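Local coordinates for HpcE (Thermus thermophilus, PDB 1WZO), which probably catalyses the isomerisation of 2-hydroxyhepta-2,4-diene-1,7-dioate in aromatic-compound breakdown, as a member of the fumarylacetoacetate hydrolase family, at residues W170-N176 against D226-I232; E178-E182 against P216-Q221; F41-L47 against T204-V210. All blocks are in the same frame, centred on the assembly; numbering follows the deposited sequence.

Contacts 1 and 2 are neighbours. Their centres lie about 8 Å apart, and strands 170-175 and 178-184 are adjacent in one five-stranded sheet. Contact 1 pairs two strands within that sheet, with one apolar and one polar face. It is partly buried, between surface contact 2 and buried contact 3. Contact 2 joins the outermost strand 178-184 to the loop 216-221 through side chains and one water rather than a strand ladder. Contact 3 lies on the opposite side of the chain's centre, about 24 Å from contact 1 and 28 Å from contact 2, centre to centre. It combines a short parallel pairing with a salt bridge and hydrophobic side chains.

Contact 1: W170-N176 against D226-I232; sequences WLRAYVN and DVMRLEI
Strands 170-175 and 227-232 run antiparallel at 166°, with axes 4.7 Å apart at closest. The register steps regularly from Leu171 with Ile232 to Val175 with Met228.

Trp170 (chi1 p) lays its ring beside Glu231, CZ3 3.9 Å from Glu231 CB. Leu171 (m, t) meets Ile232, CD2 to CD1 3.6 Å. Arg172 N to Glu231 O and Glu231 N to Arg172 O are both 2.8 Å hydrogen bonds. Ala173-Leu230 is a non-hydrogen-bonded pair, CA-CA 4.4 Å. Tyr174 and Arg229 are hydrogen-bonded again, Tyr174 N to Arg229 O 2.8 Å and Arg229 N to Tyr174 O 2.9 Å. The Arg229 guanidinium lies over the Tyr174 ring (m, chi2 74°), a cation-pi contact with CZ 4.0 Å from the centroid. Asn176 (phi/psi 60/42) donates from N to Val227 O, accepts at OD1 from Val227 N, and donates from ND2 to Asp226 OD1, all at 2.8 Å. Asp226 OD2 accepts a hydrogen bond from Arg223 N.

Leu171 shares the buried face with Ile232 and with Ala173, Val175, Met228 and Leu230, which pack on strand 94-104. Met228, Leu230 and Ile232 pack on strand 120-131. Opposite, Arg229 NE forms a salt bridge with Glu231 OE2 (2.9 Å), with a weak hydrogen bond, and a water links Arg172 NH1, Tyr174 OH and Glu231 OE1. These inner strands of a five-stranded sheet lie between 237-244 and 178-184, apolar toward the chain, charged and water-bound on the partly exposed face.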
loop_
_atom_site.group_PDB
_atom_site.type_symbol
_atom_site.label_atom_id
_atom_site.label_comp_id
_atom_site.label_asym_id
_atom_site.label_seq_id
_atom_site.Cartn_x
_atom_site.Cartn_y
_atom_site.Cartn_z
ATOM N N TRP B 170 5.610 -34.047 -4.905
ATOM C CA TRP B 170 6.022 -34.670 -3.656
ATOM C C TRP B 170 6.366 -33.589 -2.635
ATOM O O TRP B 170 6.748 -32.474 -3.004
ATOM C CB TRP B 170 7.222 -35.617 -3.840
ATOM C CG TRP B 170 8.435 -35.062 -4.554
ATOM C CD1 TRP B 170 8.852 -35.383 -5.815
ATOM C CD2 TRP B 170 9.423 -34.159 -4.026
ATOM N NE1 TRP B 170 10.034 -34.743 -6.104
ATOM C CE2 TRP B 170 10.407 -33.986 -5.025
ATOM C CE3 TRP B 170 9.572 -33.481 -2.807
ATOM C CZ2 TRP B 170 11.526 -33.165 -4.844
ATOM C CZ3 TRP B 170 10.686 -32.663 -2.627
ATOM C CH2 TRP B 170 11.647 -32.513 -3.642
ATOM N N LEU B 171 6.202 -33.929 -1.359
ATOM C CA LEU B 171 6.485 -33.020 -0.252
ATOM C C LEU B 171 7.531 -33.657 0.652
ATOM O O LEU B 171 7.445 -34.843 0.967
ATOM C CB LEU B 171 5.221 -32.776 0.579
ATOM C CG LEU B 171 3.966 -32.294 -0.145
ATOM C CD1 LEU B 171 2.769 -32.423 0.779
ATOM C CD2 LEU B 171 4.153 -30.859 -0.599
ATOM N N ARG B 172 8.509 -32.869 1.076
ATOM C CA ARG B 172 9.540 -33.372 1.968
ATOM C C ARG B 172 9.941 -32.336 3.002
ATOM O O ARG B 172 9.932 -31.133 2.733
ATOM C CB ARG B 172 10.772 -33.796 1.168
ATOM C CG ARG B 172 10.533 -35.035 0.336
ATOM C CD ARG B 172 11.667 -35.287 -0.637
ATOM N NE ARG B 172 11.337 -36.393 -1.533
ATOM C CZ ARG B 172 11.969 -36.644 -2.673
ATOM N NH1 ARG B 172 12.972 -35.867 -3.061
ATOM N NH2 ARG B 172 11.588 -37.666 -3.430
ATOM N N ALA B 173 10.291 -32.815 4.189
ATOM C CA ALA B 173 10.722 -31.940 5.268
ATOM C C ALA B 173 11.918 -32.561 5.969
ATOM O O ALA B 173 11.921 -33.755 6.284
ATOM C CB ALA B 173 9.591 -31.727 6.265
ATOM N N TYR B 174 12.936 -31.743 6.200
ATOM C CA TYR B 174 14.141 -32.186 6.878
ATOM C C TYR B 174 14.361 -31.334 8.121
ATOM O O TYR B 174 14.082 -30.132 8.115
ATOM C CB TYR B 174 15.366 -32.021 5.978
ATOM C CG TYR B 174 15.297 -32.718 4.638
ATOM C CD1 TYR B 174 14.492 -32.228 3.611
ATOM C CD2 TYR B 174 16.079 -33.847 4.383
ATOM C CE1 TYR B 174 14.470 -32.844 2.355
ATOM C CE2 TYR B 174 16.064 -34.470 3.133
ATOM C CZ TYR B 174 15.260 -33.963 2.125
ATOM O OH TYR B 174 15.261 -34.566 0.887
ATOM N N VAL B 175 14.857 -31.958 9.183
ATOM C CA VAL B 175 15.173 -31.244 10.411
ATOM C C VAL B 175 16.645 -31.534 10.688
ATOM O O VAL B 175 17.031 -32.682 10.915
ATOM C CB VAL B 175 14.320 -31.718 11.611
ATOM C CG1 VAL B 175 14.773 -31.011 12.879
ATOM C CG2 VAL B 175 12.851 -31.417 11.358
ATOM N N ASN B 176 17.466 -30.489 10.636
ATOM C CA ASN B 176 18.900 -30.624 10.862
ATOM C C ASN B 176 19.528 -31.567 9.838
ATOM O O ASN B 176 20.363 -32.409 10.180
ATOM C CB ASN B 176 19.176 -31.139 12.279
ATOM C CG ASN B 176 18.615 -30.226 13.348
ATOM O OD1 ASN B 176 18.735 -29.003 13.260
ATOM N ND2 ASN B 176 18.007 -30.814 14.370
ATOM N N ASP B 226 16.997 -26.278 16.086
ATOM C CA ASP B 226 16.788 -27.063 14.873
ATOM C C ASP B 226 16.757 -26.180 13.638
ATOM O O ASP B 226 16.374 -25.010 13.706
ATOM C CB ASP B 226 15.470 -27.840 14.935
ATOM C CG ASP B 226 15.493 -28.958 15.952
ATOM O OD1 ASP B 226 16.603 -29.394 16.329
ATOM O OD2 ASP B 226 14.397 -29.408 16.362
ATOM N N VAL B 227 17.164 -26.753 12.509
ATOM C CA VAL B 227 17.156 -26.057 11.233
ATOM C C VAL B 227 16.169 -26.809 10.351
ATOM O O VAL B 227 16.396 -27.965 9.988
ATOM C CB VAL B 227 18.554 -26.054 10.571
ATOM C CG1 VAL B 227 18.487 -25.384 9.207
ATOM C CG2 VAL B 227 19.545 -25.317 11.465
ATOM N N MET B 228 15.057 -26.161 10.029
ATOM C CA MET B 228 14.035 -26.789 9.209
ATOM C C MET B 228 14.239 -26.485 7.734
ATOM O O MET B 228 14.445 -25.330 7.348
ATOM C CB MET B 228 12.647 -26.308 9.642
ATOM C CG MET B 228 12.329 -26.569 11.104
ATOM S SD MET B 228 10.771 -25.802 11.620
ATOM C CE MET B 228 11.218 -24.080 11.483
ATOM N N ARG B 229 14.203 -27.530 6.912
ATOM C CA ARG B 229 14.345 -27.362 5.475
ATOM C C ARG B 229 13.203 -28.108 4.805
ATOM O O ARG B 229 13.156 -29.342 4.806
ATOM C CB ARG B 229 15.684 -27.909 4.971
ATOM C CG ARG B 229 15.970 -27.538 3.522
ATOM C CD ARG B 229 17.265 -28.161 3.037
ATOM N NE ARG B 229 17.148 -29.607 2.885
ATOM C CZ ARG B 229 18.110 -30.471 3.191
ATOM N NH1 ARG B 229 19.265 -30.035 3.678
ATOM N NH2 ARG B 229 17.923 -31.772 3.001
ATOM N N LEU B 230 12.273 -27.346 4.245
ATOM C CA LEU B 230 11.123 -27.917 3.572
ATOM C C LEU B 230 11.321 -27.848 2.067
ATOM O O LEU B 230 11.804 -26.848 1.536
ATOM C CB LEU B 230 9.848 -27.163 3.977
ATOM C CG LEU B 230 9.192 -27.584 5.296
ATOM C CD1 LEU B 230 10.218 -27.619 6.420
ATOM C CD2 LEU B 230 8.058 -26.614 5.621
ATOM N N GLU B 231 10.941 -28.920 1.386
ATOM C CA GLU B 231 11.083 -28.988 -0.060
ATOM C C GLU B 231 9.828 -29.531 -0.721
ATOM O O GLU B 231 9.156 -30.408 -0.183
ATOM C CB GLU B 231 12.281 -29.874 -0.431
ATOM C CG GLU B 231 13.637 -29.276 -0.086
ATOM C CD GLU B 231 14.795 -30.229 -0.377
ATOM O OE1 GLU B 231 14.755 -30.917 -1.419
ATOM O OE2 GLU B 231 15.743 -30.283 0.430
ATOM N N ILE B 232 9.501 -28.971 -1.878
ATOM C CA ILE B 232 8.356 -29.417 -2.649
ATOM C C ILE B 232 8.831 -29.510 -4.089
ATOM O O ILE B 232 9.529 -28.623 -4.583
ATOM C CB ILE B 232 7.167 -28.438 -2.576
ATOM C CG1 ILE B 232 6.667 -28.323 -1.130
ATOM C CG2 ILE B 232 6.040 -28.936 -3.470
ATOM C CD1 ILE B 232 5.384 -27.499 -0.985
HETATM O O HOH W 1 14.597 -33.933 -1.839
HETATM O O HOH W 2 17.662 -32.664 -0.420
#

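Contact 2: E178-E182 against P216-Q221; sequences ELRQE and PKGISQ
A classic beta bulge sets up this contact: Arg180 and Gln181 both face Ala173 of the neighbouring strand. Arg180 has phi/psi -102/-33 and Gln181 -159/151. As a result, two successive CA-to-CB bonds point toward the loop 216-221. The nearest CA pairs, Arg180 with Ile219 and Gln181 with Gly218, are 6.2 Å apart.

Arg180 (m, m, t, chi4 78°) donates from NH1 to Ile219 O (3.0 Å) and to Gln221 O (3.1 Å). Its NH2 also reaches Gln221 O at 3.3 Å. Gln181 (t, t) donates from NE2 to Pro216 O at 2.8 Å, while its OE1 is hydrogen-bonded to Tyr96 OH. NE2 lies 3.5 Å from Gly218 CA, and a CB there would clash with it. A water joins the backbones, 2.9 Å from both Arg180 O and Ile219 N.

Ile219 is the centre of an inverse gamma turn (phi/psi -83/83). The arrangement is a bulged edge strand whose side chains bind the carbonyls of an irregular surface loop.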
loop_
_atom_site.group_PDB
_atom_site.type_symbol
_atom_site.label_atom_id
_atom_site.label_comp_id
_atom_site.label_asym_id
_atom_site.label_seq_id
_atom_site.Cartn_x
_atom_site.Cartn_y
_atom_site.Cartn_z
ATOM N N GLU B 178 18.299 -34.076 8.391
ATOM C CA GLU B 178 17.739 -35.420 8.356
ATOM C C GLU B 178 16.287 -35.446 7.891
ATOM O O GLU B 178 15.442 -34.713 8.409
ATOM C CB GLU B 178 17.853 -36.080 9.732
ATOM C CG GLU B 178 17.351 -37.519 9.760
ATOM C CD GLU B 178 17.815 -38.283 10.989
ATOM O OE1 GLU B 178 17.367 -39.435 11.176
ATOM O OE2 GLU B 178 18.631 -37.736 11.765
ATOM N N LEU B 179 16.008 -36.301 6.911
ATOM C CA LEU B 179 14.666 -36.438 6.364
ATOM C C LEU B 179 13.697 -36.877 7.453
ATOM O O LEU B 179 13.862 -37.933 8.062
ATOM C CB LEU B 179 14.658 -37.459 5.225
ATOM C CG LEU B 179 13.324 -37.687 4.510
ATOM C CD1 LEU B 179 12.873 -36.408 3.822
ATOM C CD2 LEU B 179 13.486 -38.808 3.492
ATOM N N ARG B 180 12.682 -36.054 7.695
ATOM C CA ARG B 180 11.686 -36.344 8.715
ATOM C C ARG B 180 10.386 -36.877 8.135
ATOM O O ARG B 180 9.711 -37.703 8.753
ATOM C CB ARG B 180 11.357 -35.076 9.508
ATOM C CG ARG B 180 12.373 -34.665 10.548
ATOM C CD ARG B 180 12.408 -35.638 11.716
ATOM N NE ARG B 180 12.996 -35.013 12.898
ATOM C CZ ARG B 180 12.350 -34.168 13.698
ATOM N NH1 ARG B 180 11.083 -33.847 13.451
ATOM N NH2 ARG B 180 12.974 -33.631 14.738
ATOM N N GLN B 181 10.037 -36.413 6.942
ATOM C CA GLN B 181 8.769 -36.807 6.357
ATOM C C GLN B 181 8.679 -36.662 4.846
ATOM O O GLN B 181 9.333 -35.809 4.246
ATOM C CB GLN B 181 7.674 -35.974 7.035
ATOM C CG GLN B 181 6.313 -35.978 6.386
ATOM C CD GLN B 181 5.346 -35.056 7.117
ATOM O OE1 GLN B 181 5.714 -33.950 7.525
ATOM N NE2 GLN B 181 4.109 -35.502 7.279
ATOM N N GLU B 182 7.852 -37.510 4.245
ATOM C CA GLU B 182 7.611 -37.495 2.809
ATOM C C GLU B 182 6.110 -37.590 2.567
ATOM O O GLU B 182 5.426 -38.420 3.161
ATOM C CB GLU B 182 8.306 -38.672 2.115
ATOM C CG GLU B 182 9.816 -38.546 2.016
ATOM C CD GLU B 182 10.429 -39.625 1.139
ATOM O OE1 GLU B 182 10.270 -40.820 1.466
ATOM O OE2 GLU B 182 11.068 -39.278 0.122
ATOM N N PRO B 216 0.150 -33.684 5.595
ATOM C CA PRO B 216 -0.148 -35.001 6.170
ATOM C C PRO B 216 0.537 -35.108 7.534
ATOM O O PRO B 216 1.555 -34.459 7.764
ATOM C CB PRO B 216 0.450 -35.962 5.147
ATOM C CG PRO B 216 1.640 -35.203 4.648
ATOM C CD PRO B 216 1.088 -33.803 4.465
ATOM N N LYS B 217 -0.028 -35.896 8.442
ATOM C CA LYS B 217 0.582 -36.063 9.759
ATOM C C LYS B 217 1.931 -36.751 9.599
ATOM O O LYS B 217 2.122 -37.550 8.682
ATOM C CB LYS B 217 -0.297 -36.919 10.674
ATOM C CG LYS B 217 -1.573 -36.254 11.165
ATOM C CD LYS B 217 -2.299 -37.171 12.147
ATOM C CE LYS B 217 -3.628 -36.584 12.598
ATOM N NZ LYS B 217 -4.363 -37.506 13.517
ATOM N N GLY B 218 2.860 -36.438 10.496
ATOM C CA GLY B 218 4.177 -37.043 10.448
ATOM C C GLY B 218 4.960 -36.710 11.702
ATOM O O GLY B 218 4.419 -36.111 12.626
ATOM N N ILE B 219 6.230 -37.105 11.743
ATOM C CA ILE B 219 7.081 -36.816 12.894
ATOM C C ILE B 219 7.588 -35.398 12.660
ATOM O O ILE B 219 8.697 -35.190 12.163
ATOM C CB ILE B 219 8.266 -37.806 12.959
ATOM C CG1 ILE B 219 7.736 -39.242 12.888
ATOM C CG2 ILE B 219 9.058 -37.600 14.247
ATOM C CD1 ILE B 219 6.748 -39.592 13.992
ATOM N N SER B 220 6.767 -34.425 13.042
ATOM C CA SER B 220 7.074 -33.020 12.808
ATOM C C SER B 220 7.430 -32.113 13.986
ATOM O O SER B 220 7.447 -30.888 13.833
ATOM C CB SER B 220 5.901 -32.403 12.051
ATOM O OG SER B 220 4.688 -32.668 12.740
ATOM N N GLN B 221 7.714 -32.684 15.151
ATOM C CA GLN B 221 8.049 -31.851 16.298
ATOM C C GLN B 221 9.438 -31.239 16.153
ATOM O O GLN B 221 10.390 -31.908 15.745
ATOM C CB GLN B 221 7.954 -32.655 17.598
ATOM C CG GLN B 221 8.453 -31.901 18.821
ATOM C CD GLN B 221 7.971 -32.512 20.123
ATOM O OE1 GLN B 221 7.762 -33.723 20.215
ATOM N NE2 GLN B 221 7.801 -31.676 21.143
HETATM O O HOH W 3 6.825 -38.127 9.094
#

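Contact 3: F41-L47 against T204-V210; sequences FTPGKIL and TLEPYDV
Lys45 NZ forms a salt bridge with Asp209 OD2 at 2.7 Å and donates to Thr204 O at 2.9 Å. Its side chain (p, t, t, m) runs extended through chi2 and chi3 and turns at chi4, bringing NZ to 204-210. Asp209 is shared: its OD1 accepts from Lys45 N at 2.9 Å, its OD2 from Glu206 N at 2.7 Å. Glu206 and Asp209 are also the ends of a type II beta turn, closed by Asp209 N to Glu206 O at 3.0 Å, with Tyr208 (phi/psi 83/3) third.

Gly44 N donates to Tyr208 O (2.9 Å) in the loop before the strands. One parallel bridge follows, Ile46 with Val210, CA-CA 4.6 Å, made by Val210 N to Lys45 O (2.8 Å) and Leu47 N to Val210 O (2.9 Å). A CB on Gly44 (phi/psi -90/-124) would clash with Asp209 OD1.

Apolar side chains gather about Val210. Phe41 (p, chi2 91°) puts its ring edge on Val210, CZ to CG2 3.6 Å. It also meets Tyr208 obliquely, CD1 to CD2 3.6 Å. Pro43 CB lies 4.0 Å from Val210 CG2, Ile46 CG1 4.1 Å from Val210 CB.

Thr204 OG1 is hydrogen-bonded to Asp149 OD2 of the second subunit, at a subunit interface. The pairing starts parallel strands 46-50 and 210-212 of the large mixed sheet. Strand 152-159 packs on Phe41, Pro43 and Ile46, and helix 192-200 on Leu205.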
loop_
_atom_site.group_PDB
_atom_site.type_symbol
_atom_site.label_atom_id
_atom_site.label_comp_id
_atom_site.label_asym_id
_atom_site.label_seq_id
_atom_site.Cartn_x
_atom_site.Cartn_y
_atom_site.Cartn_z
ATOM N N PHE B 41 7.001 -12.137 -2.678
ATOM C CA PHE B 41 5.962 -11.180 -3.040
ATOM C C PHE B 41 5.292 -10.754 -1.742
ATOM O O PHE B 41 5.593 -11.298 -0.678
ATOM C CB PHE B 41 4.944 -11.826 -4.001
ATOM C CG PHE B 41 4.173 -12.971 -3.396
ATOM C CD1 PHE B 41 2.955 -12.749 -2.758
ATOM C CD2 PHE B 41 4.686 -14.265 -3.425
ATOM C CE1 PHE B 41 2.260 -13.804 -2.151
ATOM C CE2 PHE B 41 3.999 -15.325 -2.820
ATOM C CZ PHE B 41 2.785 -15.090 -2.183
ATOM N N THR B 42 4.410 -9.765 -1.811
ATOM C CA THR B 42 3.718 -9.312 -0.613
ATOM C C THR B 42 2.325 -9.932 -0.600
ATOM O O THR B 42 1.451 -9.545 -1.376
ATOM C CB THR B 42 3.611 -7.773 -0.577
ATOM O OG1 THR B 42 4.928 -7.215 -0.587
ATOM C CG2 THR B 42 2.894 -7.311 0.690
ATOM N N PRO B 43 2.108 -10.920 0.279
ATOM C CA PRO B 43 0.810 -11.590 0.373
ATOM C C PRO B 43 -0.326 -10.687 0.834
ATOM O O PRO B 43 -0.117 -9.746 1.605
ATOM C CB PRO B 43 1.066 -12.713 1.382
ATOM C CG PRO B 43 2.538 -12.948 1.304
ATOM C CD PRO B 43 3.091 -11.556 1.173
ATOM N N GLY B 44 -1.523 -10.971 0.330
ATOM C CA GLY B 44 -2.702 -10.248 0.748
ATOM C C GLY B 44 -3.152 -11.109 1.919
ATOM O O GLY B 44 -2.358 -11.359 2.826
ATOM N N LYS B 45 -4.388 -11.593 1.901
ATOM C CA LYS B 45 -4.861 -12.442 2.982
ATOM C C LYS B 45 -4.455 -13.889 2.735
ATOM O O LYS B 45 -4.370 -14.341 1.589
ATOM C CB LYS B 45 -6.381 -12.335 3.143
ATOM C CG LYS B 45 -7.187 -12.509 1.865
ATOM C CD LYS B 45 -8.687 -12.394 2.170
ATOM C CE LYS B 45 -9.546 -12.469 0.899
ATOM N NZ LYS B 45 -9.286 -11.325 -0.027
ATOM N N ILE B 46 -4.223 -14.606 3.830
ATOM C CA ILE B 46 -3.787 -15.991 3.795
ATOM C C ILE B 46 -4.755 -16.906 4.526
ATOM O O ILE B 46 -5.024 -16.707 5.717
ATOM C CB ILE B 46 -2.408 -16.129 4.478
ATOM C CG1 ILE B 46 -1.422 -15.120 3.876
ATOM C CG2 ILE B 46 -1.884 -17.562 4.327
ATOM C CD1 ILE B 46 -0.162 -14.906 4.726
ATOM N N LEU B 47 -5.271 -17.910 3.821
ATOM C CA LEU B 47 -6.174 -18.886 4.421
ATOM C C LEU B 47 -5.556 -20.269 4.327
ATOM O O LEU B 47 -4.925 -20.602 3.327
ATOM C CB LEU B 47 -7.524 -18.923 3.705
ATOM C CG LEU B 47 -8.424 -17.691 3.787
ATOM C CD1 LEU B 47 -8.017 -16.702 2.709
ATOM C CD2 LEU B 47 -9.880 -18.104 3.586
ATOM N N THR B 204 -14.258 -12.868 -1.908
ATOM C CA THR B 204 -13.491 -12.469 -3.082
ATOM C C THR B 204 -11.989 -12.613 -2.830
ATOM O O THR B 204 -11.451 -12.014 -1.895
ATOM C CB THR B 204 -13.779 -11.003 -3.467
ATOM O OG1 THR B 204 -15.166 -10.859 -3.780
ATOM C CG2 THR B 204 -12.947 -10.593 -4.687
ATOM N N LEU B 205 -11.310 -13.419 -3.646
ATOM C CA LEU B 205 -9.867 -13.575 -3.488
ATOM C C LEU B 205 -9.220 -12.616 -4.473
ATOM O O LEU B 205 -9.629 -12.528 -5.631
ATOM C CB LEU B 205 -9.425 -15.016 -3.770
ATOM C CG LEU B 205 -9.994 -16.075 -2.819
ATOM C CD1 LEU B 205 -9.483 -17.452 -3.212
ATOM C CD2 LEU B 205 -9.593 -15.749 -1.382
ATOM N N GLU B 206 -8.213 -11.890 -4.010
ATOM C CA GLU B 206 -7.544 -10.906 -4.845
ATOM C C GLU B 206 -6.135 -11.355 -5.201
ATOM O O GLU B 206 -5.578 -12.243 -4.552
ATOM C CB GLU B 206 -7.497 -9.568 -4.094
ATOM C CG GLU B 206 -8.860 -9.153 -3.533
ATOM C CD GLU B 206 -8.797 -7.936 -2.624
ATOM O OE1 GLU B 206 -7.877 -7.858 -1.782
ATOM O OE2 GLU B 206 -9.682 -7.066 -2.736
ATOM N N PRO B 207 -5.538 -10.751 -6.246
ATOM C CA PRO B 207 -4.176 -11.121 -6.644
ATOM C C PRO B 207 -3.242 -11.031 -5.434
ATOM O O PRO B 207 -3.287 -10.062 -4.677
ATOM C CB PRO B 207 -3.835 -10.084 -7.712
ATOM C CG PRO B 207 -5.170 -9.859 -8.382
ATOM C CD PRO B 207 -6.106 -9.756 -7.178
ATOM N N TYR B 208 -2.415 -12.056 -5.270
ATOM C CA TYR B 208 -1.455 -12.179 -4.179
ATOM C C TYR B 208 -2.017 -12.719 -2.871
ATOM O O TYR B 208 -1.298 -12.816 -1.874
ATOM C CB TYR B 208 -0.690 -10.869 -3.971
ATOM C CG TYR B 208 0.152 -10.540 -5.185
ATOM C CD1 TYR B 208 -0.142 -9.440 -5.988
ATOM C CD2 TYR B 208 1.183 -11.392 -5.586
ATOM C CE1 TYR B 208 0.567 -9.198 -7.171
ATOM C CE2 TYR B 208 1.897 -11.161 -6.763
ATOM C CZ TYR B 208 1.581 -10.064 -7.551
ATOM O OH TYR B 208 2.272 -9.836 -8.722
ATOM N N ASP B 209 -3.299 -13.080 -2.869
ATOM C CA ASP B 209 -3.879 -13.702 -1.683
ATOM C C ASP B 209 -3.269 -15.100 -1.722
ATOM O O ASP B 209 -2.886 -15.585 -2.796
ATOM C CB ASP B 209 -5.404 -13.792 -1.772
ATOM C CG ASP B 209 -6.092 -12.499 -1.344
ATOM O OD1 ASP B 209 -5.394 -11.596 -0.839
ATOM O OD2 ASP B 209 -7.326 -12.397 -1.501
ATOM N N VAL B 210 -3.185 -15.763 -0.573
ATOM C CA VAL B 210 -2.558 -17.085 -0.524
ATOM C C VAL B 210 -3.408 -18.173 0.122
ATOM O O VAL B 210 -4.088 -17.937 1.125
ATOM C CB VAL B 210 -1.212 -17.012 0.249
ATOM C CG1 VAL B 210 -0.593 -18.408 0.379
ATOM C CG2 VAL B 210 -0.257 -16.054 -0.461
#